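Local coordinates for dipicolinate synthase subunit B (Bacillus halodurans, PDB 3LQK), which is the B subunit of dipicolinate synthase, a flavoprotein-family enzyme that probably takes part in making the dipicolinic acid of bacterial spores, at residues K37-V46 and I63-D73. Numbering follows the deposited sequence.
Sequences KVTPFVTHTV and IKQITEEPIVD
Val72 and Phe41 form a single parallel bridge, by which the chain leaving helix 58-66 runs along the outer edge of strand 37-41. Val72 N gives a nearly straight bond to Pro40 O (2.7 Å, N-H...O 177°), and Val72 O receives Val42 N at 2.9 Å. Beside this bridge, CB of Val72 sits over one face of the Phe41 ring in a CH-pi contact, 3.9 Å from the centroid. Pro40 turns the other way, its CG against Ile63 CG2 (3.5 Å) and Thr67 CG2. Just past the helix, Thr67 OG1, set anti to its own nitrogen (chi1 176°), donates to Val38 O at 2.8 Å within the carbonyl plane, while accepting from Glu69 N in an ST turn; a water links it to Val38 N. A valine in place of Thr67 would probably leave Val38 O without this donor and the turn to Glu69 less firmly held. At the far end, Asp73 OD2 takes Val46 N on its anti side (3.0 Å), tying down the loop after the strand, and OD1 forms a salt bridge with Lys77. The strand's other edge pairs in parallel with strand 9-13 of the mixed sheet; helix 25-33 packs on Val38 and Ile63, and helix 75-78 on Phe41 and Val72.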
# COMPACT_ATOMS: atom_id res chain seq x y z
N LYS A 37 10.36 33.95 12.21
CA LYS A 37 9.17 34.05 13.03
C LYS A 37 8.59 32.64 13.22
O LYS A 37 8.17 32.00 12.26
CB LYS A 37 8.15 34.93 12.32
CG LYS A 37 6.90 35.14 13.18
CD LYS A 37 5.69 35.84 12.42
CE LYS A 37 5.72 37.37 12.44
NZ LYS A 37 4.43 37.88 11.84
N VAL A 38 8.62 32.15 14.46
CA VAL A 38 8.29 30.78 14.76
C VAL A 38 6.97 30.71 15.49
O VAL A 38 6.81 31.25 16.61
CB VAL A 38 9.36 30.09 15.57
CG1 VAL A 38 9.04 28.61 15.72
CG2 VAL A 38 10.79 30.32 14.88
N THR A 39 6.03 29.99 14.85
CA THR A 39 4.77 29.67 15.47
C THR A 39 4.73 28.25 15.99
O THR A 39 4.82 27.31 15.20
CB THR A 39 3.65 29.85 14.47
OG1 THR A 39 3.63 31.23 14.08
CG2 THR A 39 2.25 29.45 15.09
N PRO A 40 4.56 28.08 17.31
CA PRO A 40 4.45 26.72 17.86
C PRO A 40 3.06 26.12 17.65
O PRO A 40 2.02 26.82 17.78
CB PRO A 40 4.76 26.90 19.36
CG PRO A 40 5.11 28.37 19.52
CD PRO A 40 4.47 29.08 18.39
N PHE A 41 3.05 24.84 17.30
CA PHE A 41 1.84 24.03 17.18
C PHE A 41 1.92 22.83 18.13
O PHE A 41 2.98 22.20 18.23
CB PHE A 41 1.69 23.47 15.78
CG PHE A 41 1.32 24.47 14.72
CD1 PHE A 41 0.12 24.37 14.08
CD2 PHE A 41 2.22 25.42 14.30
CE1 PHE A 41 -0.22 25.26 13.06
CE2 PHE A 41 1.87 26.35 13.33
CZ PHE A 41 0.64 26.26 12.71
N VAL A 42 0.85 22.51 18.83
CA VAL A 42 0.85 21.40 19.79
C VAL A 42 -0.41 20.56 19.63
O VAL A 42 -1.30 20.93 18.89
CB VAL A 42 0.98 21.87 21.25
CG1 VAL A 42 2.40 22.48 21.54
CG2 VAL A 42 -0.16 22.81 21.65
N THR A 43 -0.46 19.39 20.25
CA THR A 43 -1.41 18.37 19.81
C THR A 43 -2.68 18.47 20.62
O THR A 43 -3.72 17.94 20.22
CB THR A 43 -0.88 16.94 19.89
OG1 THR A 43 -0.39 16.72 21.22
CG2 THR A 43 0.25 16.69 18.84
N HIS A 44 -2.61 19.16 21.75
CA HIS A 44 -3.81 19.36 22.55
C HIS A 44 -3.83 20.75 23.11
O HIS A 44 -2.78 21.41 23.16
CB HIS A 44 -3.82 18.39 23.71
CG HIS A 44 -3.95 16.97 23.28
ND1 HIS A 44 -5.15 16.43 22.88
CD2 HIS A 44 -3.03 15.98 23.18
CE1 HIS A 44 -4.96 15.16 22.53
NE2 HIS A 44 -3.68 14.86 22.70
N THR A 45 -5.02 21.14 23.60
CA THR A 45 -5.26 22.40 24.25
C THR A 45 -4.30 22.54 25.40
O THR A 45 -4.08 21.60 26.14
CB THR A 45 -6.71 22.53 24.79
OG1 THR A 45 -7.63 22.49 23.69
CG2 THR A 45 -6.89 23.84 25.52
N VAL A 46 -3.76 23.73 25.54
CA VAL A 46 -2.72 24.03 26.51
C VAL A 46 -3.34 24.37 27.89
O VAL A 46 -2.64 24.33 28.91
CB VAL A 46 -1.75 25.11 25.90
CG1 VAL A 46 -1.21 26.08 26.93
CG2 VAL A 46 -0.63 24.41 25.13
N ILE A 63 8.56 27.42 25.82
CA ILE A 63 8.12 27.90 24.49
C ILE A 63 7.86 29.40 24.53
O ILE A 63 8.32 30.15 23.65
CB ILE A 63 6.89 27.11 24.00
CG1 ILE A 63 7.28 25.65 23.77
CG2 ILE A 63 6.33 27.69 22.73
CD1 ILE A 63 6.12 24.75 23.53
N LYS A 64 7.16 29.84 25.58
CA LYS A 64 6.77 31.26 25.71
C LYS A 64 7.96 32.20 25.90
O LYS A 64 7.87 33.35 25.54
CB LYS A 64 5.72 31.47 26.79
CG LYS A 64 4.30 31.02 26.29
CD LYS A 64 3.26 31.17 27.43
CE LYS A 64 1.76 31.33 26.94
NZ LYS A 64 1.07 32.54 27.65
N GLN A 65 9.07 31.67 26.40
CA GLN A 65 10.34 32.40 26.52
C GLN A 65 11.10 32.46 25.19
O GLN A 65 11.94 33.31 25.05
CB GLN A 65 11.30 31.72 27.53
CG GLN A 65 11.03 31.99 28.99
CD GLN A 65 11.79 31.02 29.97
OE1 GLN A 65 12.55 30.07 29.57
NE2 GLN A 65 11.55 31.24 31.25
N ILE A 66 10.85 31.52 24.28
CA ILE A 66 11.51 31.49 22.99
C ILE A 66 10.79 32.37 21.96
O ILE A 66 11.44 33.09 21.20
CB ILE A 66 11.66 30.01 22.49
CG1 ILE A 66 12.67 29.28 23.39
CG2 ILE A 66 12.13 29.99 21.04
CD1 ILE A 66 12.61 27.72 23.33
N THR A 67 9.46 32.30 21.92
CA THR A 67 8.67 33.00 20.92
C THR A 67 7.35 33.54 21.51
O THR A 67 6.73 32.92 22.37
CB THR A 67 8.39 32.08 19.70
OG1 THR A 67 7.56 32.77 18.79
CG2 THR A 67 7.73 30.75 20.11
N GLU A 68 6.97 34.71 21.04
CA GLU A 68 5.72 35.37 21.47
C GLU A 68 4.56 35.02 20.52
O GLU A 68 3.41 35.42 20.77
CB GLU A 68 5.94 36.89 21.51
N GLU A 69 4.81 34.28 19.44
CA GLU A 69 3.67 33.85 18.61
C GLU A 69 2.73 32.96 19.43
O GLU A 69 3.20 32.04 20.10
CB GLU A 69 4.19 33.13 17.35
CG GLU A 69 4.99 34.02 16.42
CD GLU A 69 4.17 35.20 15.87
OE1 GLU A 69 2.95 35.01 15.56
OE2 GLU A 69 4.76 36.29 15.74
N PRO A 70 1.41 33.24 19.42
CA PRO A 70 0.47 32.35 20.09
C PRO A 70 0.61 30.87 19.67
O PRO A 70 0.73 30.55 18.45
CB PRO A 70 -0.89 32.90 19.67
CG PRO A 70 -0.65 34.31 19.39
CD PRO A 70 0.72 34.37 18.79
N ILE A 71 0.61 30.00 20.68
CA ILE A 71 0.68 28.56 20.50
C ILE A 71 -0.61 28.07 19.82
O ILE A 71 -1.71 28.38 20.26
CB ILE A 71 0.84 27.90 21.88
CG1 ILE A 71 2.20 28.35 22.46
CG2 ILE A 71 0.72 26.33 21.77
CD1 ILE A 71 2.56 27.81 23.80
N VAL A 72 -0.47 27.37 18.71
CA VAL A 72 -1.63 26.87 18.00
C VAL A 72 -1.94 25.50 18.58
O VAL A 72 -1.22 24.51 18.33
CB VAL A 72 -1.38 26.79 16.50
CG1 VAL A 72 -2.59 26.24 15.82
CG2 VAL A 72 -1.00 28.16 15.91
N ASP A 73 -3.02 25.44 19.36
CA ASP A 73 -3.39 24.26 20.08
C ASP A 73 -4.81 23.77 19.80
O ASP A 73 -5.33 23.00 20.57
CB ASP A 73 -3.23 24.50 21.57
CG ASP A 73 -4.15 25.58 22.12
OD1 ASP A 73 -4.80 26.32 21.34
OD2 ASP A 73 -4.20 25.68 23.37
O HOH W 1 9.21 34.07 16.60
O HOH W 2 1.52 32.90 14.68